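Local atomic coordinates of putative polysaccharide biosynthesis protein with aminopeptidase-like domain (Clostridium acetobutylicum, PDB entry 3K9T), a protein that binds one zinc ion per subunit and is probably involved in making modified polysaccharides, with no peptidase activity expected despite its aminopeptidase-like domain. Residues 194-199 / 250-255; 17-22 / 200-205. One frame throughout, in Å; residues are numbered along the deposited sequence. Where two conformers were deposited one is given.

Contact 1. Residues 194-199 / 250-255; sequences CNDNLS and VATCVG. With ZN (zinc ion), chain B.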
ATOM      1  N   CYS A 194      23.652  -4.876 -32.593  1.00 25.85           N
ATOM      2  CA  CYS A 194      24.075  -5.745 -31.526  1.00 26.29           C
ATOM      3  C   CYS A 194      23.129  -5.859 -30.314  1.00 25.57           C
ATOM      4  O   CYS A 194      22.639  -6.934 -30.059  1.00 25.96           O
ATOM      5  CB  CYS A 194      25.486  -5.338 -31.097  1.00 28.03           C
ATOM      6  SG  CYS A 194      26.717  -5.662 -32.399  1.00 26.07           S
ATOM      7  N   ASN A 195      22.869  -4.785 -29.574  1.00 26.10           N
ATOM      8  CA  ASN A 195      22.004  -4.868 -28.406  1.00 26.37           C
ATOM      9  C   ASN A 195      20.588  -5.299 -28.813  1.00 25.28           C
ATOM     10  O   ASN A 195      19.987  -6.226 -28.226  1.00 22.01           O
ATOM     11  CB  ASN A 195      21.990  -3.557 -27.604  1.00 28.80           C
ATOM     12  CG  ASN A 195      21.892  -3.802 -26.058  1.00 34.45           C
ATOM     13  OD1 ASN A 195      22.344  -4.828 -25.561  1.00 27.53           O
ATOM     14  ND2 ASN A 195      21.320  -2.849 -25.321  1.00 25.68           N
ATOM     15  N   ASP A 196      20.085  -4.677 -29.871  1.00 26.68           N
ATOM     16  CA  ASP A 196      18.779  -5.018 -30.438  1.00 24.26           C
ATOM     17  C   ASP A 196      18.992  -5.580 -31.873  1.00 26.30           C
ATOM     18  O   ASP A 196      19.076  -4.785 -32.802  1.00 29.48           O
ATOM     19  CB  ASP A 196      17.913  -3.752 -30.434  1.00 22.33           C
ATOM     20  CG  ASP A 196      16.567  -3.961 -31.072  1.00 22.52           C
ATOM     21  OD1 ASP A 196      16.092  -5.109 -31.043  1.00 24.18           O
ATOM     22  OD2 ASP A 196      15.982  -2.994 -31.623  1.00 19.92           O
ATOM     23  N   ASN A 197      19.107  -6.911 -32.084  1.00 25.42           N
ATOM     24  CA  ASN A 197      18.995  -7.945 -31.031  1.00 26.31           C
ATOM     25  C   ASN A 197      19.860  -9.193 -31.192  1.00 29.36           C
ATOM     26  O   ASN A 197      19.361 -10.324 -31.011  1.00 29.65           O
ATOM     27  CB  ASN A 197      17.536  -8.415 -30.830  1.00 23.78           C
ATOM     28  CG  ASN A 197      17.387  -9.384 -29.652  1.00 26.94           C
ATOM     29  OD1 ASN A 197      18.043  -9.235 -28.615  1.00 20.58           O
ATOM     30  ND2 ASN A 197      16.535 -10.399 -29.819  1.00 22.45           N
ATOM     31  N   LEU A 198      21.154  -9.009 -31.480  1.00 27.71           N
ATOM     32  CA  LEU A 198      22.077 -10.149 -31.438  1.00 26.12           C
ATOM     33  C   LEU A 198      22.362 -10.514 -29.981  1.00 23.85           C
ATOM     34  O   LEU A 198      22.747 -11.626 -29.695  1.00 26.77           O
ATOM     35  CB  LEU A 198      23.413  -9.894 -32.187  1.00 22.98           C
ATOM     36  CG  LEU A 198      23.227  -9.860 -33.691  1.00 27.81           C
ATOM     37  CD1 LEU A 198      24.528  -9.613 -34.392  1.00 16.68           C
ATOM     38  CD2 LEU A 198      22.548 -11.171 -34.172  1.00 16.54           C
ATOM     39  N   SER A 199      22.192  -9.595 -29.046  1.00 24.32           N
ATOM     40  CA  SER A 199      22.513  -9.913 -27.642  1.00 25.44           C
ATOM     41  C   SER A 199      21.558 -10.994 -27.081  1.00 25.35           C
ATOM     42  O   SER A 199      21.985 -11.949 -26.433  1.00 25.22           O
ATOM     43  CB  SER A 199      22.491  -8.644 -26.798  1.00 25.58           C
ATOM     44  OG  SER A 199      21.207  -8.027 -26.792  1.00 27.33           O
ATOM     45  N   VAL A 250      11.212 -12.799 -22.266  1.00 24.25           N
ATOM     46  CA  VAL A 250      11.681 -12.411 -23.582  1.00 24.02           C
ATOM     47  C   VAL A 250      13.058 -11.706 -23.375  1.00 26.68           C
ATOM     48  O   VAL A 250      13.184 -10.718 -22.641  1.00 25.25           O
ATOM     49  CB  VAL A 250      10.703 -11.462 -24.285  1.00 25.56           C
ATOM     50  CG1 VAL A 250      11.315 -10.949 -25.579  1.00 26.60           C
ATOM     51  CG2 VAL A 250       9.308 -12.111 -24.525  1.00 17.85           C
ATOM     52  N   ALA A 251      14.093 -12.225 -24.028  1.00 24.62           N
ATOM     53  CA  ALA A 251      15.430 -11.697 -23.870  1.00 21.98           C
ATOM     54  C   ALA A 251      15.772 -10.799 -25.053  1.00 25.20           C
ATOM     55  O   ALA A 251      15.765 -11.221 -26.207  1.00 23.27           O
ATOM     56  CB  ALA A 251      16.452 -12.822 -23.757  1.00 19.46           C
ATOM     57  N   THR A 252      16.091  -9.549 -24.749  1.00 26.86           N
ATOM     58  CA  THR A 252      16.558  -8.621 -25.745  1.00 28.17           C
ATOM     59  C   THR A 252      17.380  -7.566 -25.032  1.00 27.65           C
ATOM     60  O   THR A 252      17.274  -7.430 -23.814  1.00 25.35           O
ATOM     61  CB  THR A 252      15.387  -7.981 -26.494  1.00 28.48           C
ATOM     62  OG1 THR A 252      15.911  -7.033 -27.402  1.00 24.91           O
ATOM     63  CG2 THR A 252      14.403  -7.292 -25.553  1.00 24.88           C
ATOM     64  N   CYS A 253      18.218  -6.859 -25.784  1.00 26.09           N
ATOM     65  CA  CYS A 253      18.997  -5.738 -25.247  1.00 28.38           C
ATOM     66  C   CYS A 253      19.746  -6.073 -23.972  1.00 27.73           C
ATOM     67  O   CYS A 253      19.706  -5.302 -23.016  1.00 25.42           O
ATOM     68  CB  CYS A 253      18.068  -4.543 -24.987  1.00 30.24           C
ATOM     69  SG  CYS A 253      17.272  -3.913 -26.493  1.00 25.80           S
ATOM     70  N   VAL A 254      20.430  -7.214 -23.978  1.00 25.76           N
ATOM     71  CA  VAL A 254      21.034  -7.736 -22.777  1.00 26.86           C
ATOM     72  C   VAL A 254      22.557  -7.576 -22.748  1.00 27.20           C
ATOM     73  O   VAL A 254      23.216  -8.167 -21.874  1.00 25.99           O
ATOM     74  CB  VAL A 254      20.677  -9.243 -22.572  1.00 26.43           C
ATOM     75  CG1 VAL A 254      19.218  -9.403 -22.170  1.00 23.44           C
ATOM     76  CG2 VAL A 254      21.032 -10.052 -23.811  1.00 24.21           C
ATOM     77  N   GLY A 255      23.108  -6.739 -23.634  1.00 24.31           N
ATOM     78  CA  GLY A 255      24.555  -6.712 -23.852  1.00 22.76           C
ATOM     79  C   GLY A 255      25.372  -5.461 -23.567  1.00 25.53           C
ATOM     80  O   GLY A 255      26.617  -5.522 -23.583  1.00 27.21           O
TER
HETATM   81 ZN    ZN B 435      14.356  -3.165 -32.671  1.00 27.22          ZN
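N195 and S199, four residues apart on segment 194-199, grip the backbone of the loop that follows strand 245-250. From N195 CB the chain leads to CG, which packs on the C253 backbone, 3.6 Å from C253 CA. At the tip the amide splits: OD1 accepts the N-H of G255 at 2.8 Å, with a C=O...N angle of 161°, nearly in line with the carbonyl, while ND2 passes C253 CB at 3.7 Å and donates to D256 OD1. The backbone O of N195 receives a weak bond from C253 N (N-H...O angle 125°) and a shorter one from S199 OG at 2.6 Å. That hydroxyl, set between the backbone N and carbonyl carbon of its own residue (chi1 62°), in turn accepts V254 N at 3.0 Å. Three successive loop N-H groups, C253 to G255, thus point at N195 and S199, the first bonded only weakly. A cis peptide joins D196 to N197, whose OD1 comes to 3.3 Å from T252 CA, while its ND2 is hydrogen-bonded to T186 OG1. D196 turns to the metal: OD2 binds the zinc ion at 1.9 Å, with H190 and H325 as the other protein ligands and a fourth atom possibly from a nearby imidazole, probably of crystallisation origin. D196 OD1 bonds to the Y187 hydroxyl, which also bonds to T252 OG1. Y187 is therefore a second-shell residue that ties the ligand to the loop. The D329 carboxylate, by holding the backbone N-H groups of N195 and D196, probably helps aim the D196 carboxylate at the zinc.

Contact 2. Residues 17-22 / 200-205; sequences GEIYNL and GVALIT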
ATOM      1  N   GLY A  17      32.569 -13.627 -22.846  1.00 25.41           N
ATOM      2  CA  GLY A  17      33.430 -13.565 -24.002  1.00 25.78           C
ATOM      3  C   GLY A  17      32.971 -14.429 -25.148  1.00 24.05           C
ATOM      4  O   GLY A  17      33.004 -13.976 -26.280  1.00 24.59           O
ATOM      5  N   GLU A  18      32.543 -15.661 -24.856  1.00 22.61           N
ATOM      6  CA  GLU A  18      32.043 -16.606 -25.866  0.60 22.81           C
ATOM      7  C   GLU A  18      30.730 -16.099 -26.462  1.00 22.44           C
ATOM      8  O   GLU A  18      30.453 -16.280 -27.635  1.00 22.41           O
ATOM      9  CB  GLU A  18      31.838 -18.003 -25.242  0.60 23.07           C
ATOM     10  CG  GLU A  18      33.103 -18.613 -24.604  0.60 26.37           C
ATOM     11  CD  GLU A  18      32.904 -20.038 -24.042  0.60 30.80           C
ATOM     12  OE1 GLU A  18      32.355 -20.104 -22.932  0.60 29.95           O
ATOM     13  OE2 GLU A  18      33.271 -21.069 -24.695  0.60 26.51           O
ATOM     14  N   ILE A  19      29.911 -15.461 -25.613  1.00 24.00           N
ATOM     15  CA  ILE A  19      28.636 -14.894 -26.057  1.00 23.83           C
ATOM     16  C   ILE A  19      28.954 -13.759 -27.037  1.00 23.08           C
ATOM     17  O   ILE A  19      28.328 -13.662 -28.090  1.00 17.51           O
ATOM     18  CB  ILE A  19      27.736 -14.396 -24.896  1.00 25.63           C
ATOM     19  CG1 ILE A  19      27.310 -15.565 -23.978  1.00 29.15           C
ATOM     20  CG2 ILE A  19      26.489 -13.715 -25.438  1.00 19.10           C
ATOM     21  CD1 ILE A  19      26.679 -15.112 -22.627  1.00 26.35           C
ATOM     22  N   TYR A  20      29.967 -12.942 -26.719  1.00 24.79           N
ATOM     23  CA  TYR A  20      30.384 -11.848 -27.611  1.00 23.23           C
ATOM     24  C   TYR A  20      30.818 -12.356 -29.006  1.00 23.15           C
ATOM     25  O   TYR A  20      30.419 -11.802 -30.049  1.00 18.60           O
ATOM     26  CB  TYR A  20      31.531 -11.013 -27.010  1.00 23.04           C
ATOM     27  CG  TYR A  20      32.016 -10.028 -28.037  1.00 31.27           C
ATOM     28  CD1 TYR A  20      31.280  -8.877 -28.323  1.00 33.07           C
ATOM     29  CD2 TYR A  20      33.129 -10.291 -28.804  1.00 28.70           C
ATOM     30  CE1 TYR A  20      31.674  -8.001 -29.306  1.00 37.02           C
ATOM     31  CE2 TYR A  20      33.534  -9.409 -29.782  1.00 36.36           C
ATOM     32  CZ  TYR A  20      32.806  -8.261 -30.040  1.00 37.90           C
ATOM     33  OH  TYR A  20      33.214  -7.375 -31.041  1.00 42.74           O
ATOM     34  N   ASN A  21      31.643 -13.408 -28.999  1.00 23.91           N
ATOM     35  CA  ASN A  21      32.172 -14.007 -30.224  1.00 22.50           C
ATOM     36  C   ASN A  21      31.083 -14.525 -31.165  1.00 23.27           C
ATOM     37  O   ASN A  21      31.241 -14.425 -32.389  1.00 24.36           O
ATOM     38  CB  ASN A  21      33.134 -15.122 -29.897  1.00 20.19           C
ATOM     39  CG  ASN A  21      34.423 -14.629 -29.259  1.00 21.37           C
ATOM     40  OD1 ASN A  21      34.771 -13.452 -29.346  1.00 25.92           O
ATOM     41  ND2 ASN A  21      35.154 -15.554 -28.606  1.00 23.02           N
ATOM     42  N   LEU A  22      30.002 -15.070 -30.590  1.00 22.13           N
ATOM     43  CA  LEU A  22      28.826 -15.483 -31.350  1.00 22.48           C
ATOM     44  C   LEU A  22      28.141 -14.250 -31.970  1.00 24.37           C
ATOM     45  O   LEU A  22      27.724 -14.271 -33.139  1.00 26.48           O
ATOM     46  CB  LEU A  22      27.841 -16.255 -30.450  1.00 23.17           C
ATOM     47  CG  LEU A  22      26.490 -16.729 -31.042  1.00 27.26           C
ATOM     48  CD1 LEU A  22      26.697 -17.362 -32.428  1.00 15.34           C
ATOM     49  CD2 LEU A  22      25.677 -17.672 -30.066  1.00 10.62           C
ATOM     50  N   GLY A 200      20.269 -10.865 -27.380  1.00 26.63           N
ATOM     51  CA  GLY A 200      19.277 -11.837 -26.887  1.00 27.46           C
ATOM     52  C   GLY A 200      19.472 -13.197 -27.520  1.00 26.92           C
ATOM     53  O   GLY A 200      19.343 -14.248 -26.860  1.00 23.35           O
ATOM     54  N   VAL A 201      19.785 -13.161 -28.820  1.00 28.00           N
ATOM     55  CA  VAL A 201      20.010 -14.360 -29.594  1.00 24.56           C
ATOM     56  C   VAL A 201      21.210 -15.088 -29.010  1.00 24.76           C
ATOM     57  O   VAL A 201      21.098 -16.262 -28.704  1.00 21.85           O
ATOM     58  CB  VAL A 201      20.231 -14.079 -31.111  1.00 22.33           C
ATOM     59  CG1 VAL A 201      20.663 -15.374 -31.831  1.00 16.56           C
ATOM     60  CG2 VAL A 201      18.987 -13.540 -31.710  1.00 13.04           C
ATOM     61  N   ALA A 202      22.341 -14.388 -28.820  1.00 22.25           N
ATOM     62  CA  ALA A 202      23.541 -15.069 -28.291  1.00 18.95           C
ATOM     63  C   ALA A 202      23.346 -15.491 -26.846  1.00 19.48           C
ATOM     64  O   ALA A 202      23.799 -16.579 -26.481  1.00 17.52           O
ATOM     65  CB  ALA A 202      24.803 -14.253 -28.461  1.00 17.27           C
ATOM     66  N   LEU A 203      22.636 -14.687 -26.038  1.00 21.02           N
ATOM     67  CA  LEU A 203      22.431 -15.043 -24.618  1.00 23.32           C
ATOM     68  C   LEU A 203      21.616 -16.322 -24.444  1.00 24.86           C
ATOM     69  O   LEU A 203      22.009 -17.223 -23.731  1.00 27.90           O
ATOM     70  CB  LEU A 203      21.794 -13.889 -23.829  1.00 22.37           C
ATOM     71  CG  LEU A 203      21.289 -14.225 -22.417  1.00 23.97           C
ATOM     72  CD1 LEU A 203      22.479 -14.420 -21.584  1.00 18.97           C
ATOM     73  CD2 LEU A 203      20.368 -13.165 -21.794  1.00 20.63           C
ATOM     74  N   ILE A 204      20.452 -16.359 -25.061  1.00 25.75           N
ATOM     75  CA  ILE A 204      19.528 -17.479 -24.963  1.00 26.66           C
ATOM     76  C   ILE A 204      20.241 -18.740 -25.485  1.00 27.44           C
ATOM     77  O   ILE A 204      20.077 -19.814 -24.920  1.00 26.42           O
ATOM     78  CB  ILE A 204      18.217 -17.094 -25.742  1.00 28.38           C
ATOM     79  CG1 ILE A 204      17.438 -16.046 -24.947  1.00 34.24           C
ATOM     80  CG2 ILE A 204      17.323 -18.180 -26.010  1.00 23.21           C
ATOM     81  CD1 ILE A 204      17.154 -16.439 -23.604  1.00 30.97           C
ATOM     82  N   THR A 205      21.091 -18.594 -26.505  1.00 25.86           N
ATOM     83  CA  THR A 205      21.844 -19.729 -27.019  1.00 25.34           C
ATOM     84  C   THR A 205      22.696 -20.352 -25.907  1.00 25.53           C
ATOM     85  O   THR A 205      22.632 -21.573 -25.659  1.00 23.85           O
ATOM     86  CB  THR A 205      22.655 -19.353 -28.257  1.00 25.41           C
ATOM     87  OG1 THR A 205      21.720 -19.015 -29.290  1.00 24.47           O
ATOM     88  CG2 THR A 205      23.549 -20.538 -28.741  1.00 15.37           C
TER
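Helix 12-26 of the aminopeptidase-like region packs against helix 194-211 here, with I19 and L22 meeting A202 and T205 across a buried interface. The short axes approach to 8.9 Å and their N-to-C directions make an angle of 133°, so the helices run closer to antiparallel than to parallel. The small A202 lets them come near: its CB sits 3.5 Å from I19 CG2 and also lies beside the backbone O of I19. CG2, anti to the backbone N, is the I19 branch that meets A202, while the longer branch ends in CD1, 4.4 Å from L203 CD1, a looser touch. In the fold, helix 194-211 lies between helix 12-26 and the mixed sheet: I204, on the side remote from I19 and L22, packs on F222 and F224 of strand 219-225. Helix 336-355 adds Y343, which touches both I19 and L203. L22 makes its contact through one methyl, CD2, which is 3.8 Å from A202 CA and equally far from T205 CG2; the L22 and T205 side chains cross at about a right angle. T205 offers L22 a methyl because its hydroxyl is directed back into its own helix (chi1 -65°), where OG1 donates to V201 O at 2.9 Å. The same carbonyl accepts T205 N as well, the two donors arriving from opposite faces of its plane.

Helix 194-211 supplies one segment to each contact, and the two centres lie about 9 Å apart. Both interfaces are buried, with contact 1 about 6 Å from the centre of the chain and contact 2 about 11 Å. Their chemistry differs with the neighbourhood rather than with burial: at the zinc end of the helix, contact 1 is polar, built of side-chain amide, hydroxyl and backbone groups, whereas contact 2, on the residues that follow directly in the helix and away from the annotated sites, is methyl packing. They join directly where A251 and V254 touch the helix: A251 CB is 3.6 Å from I204 CG1, and V254 CG2 is 3.8 Å from L203 CD2.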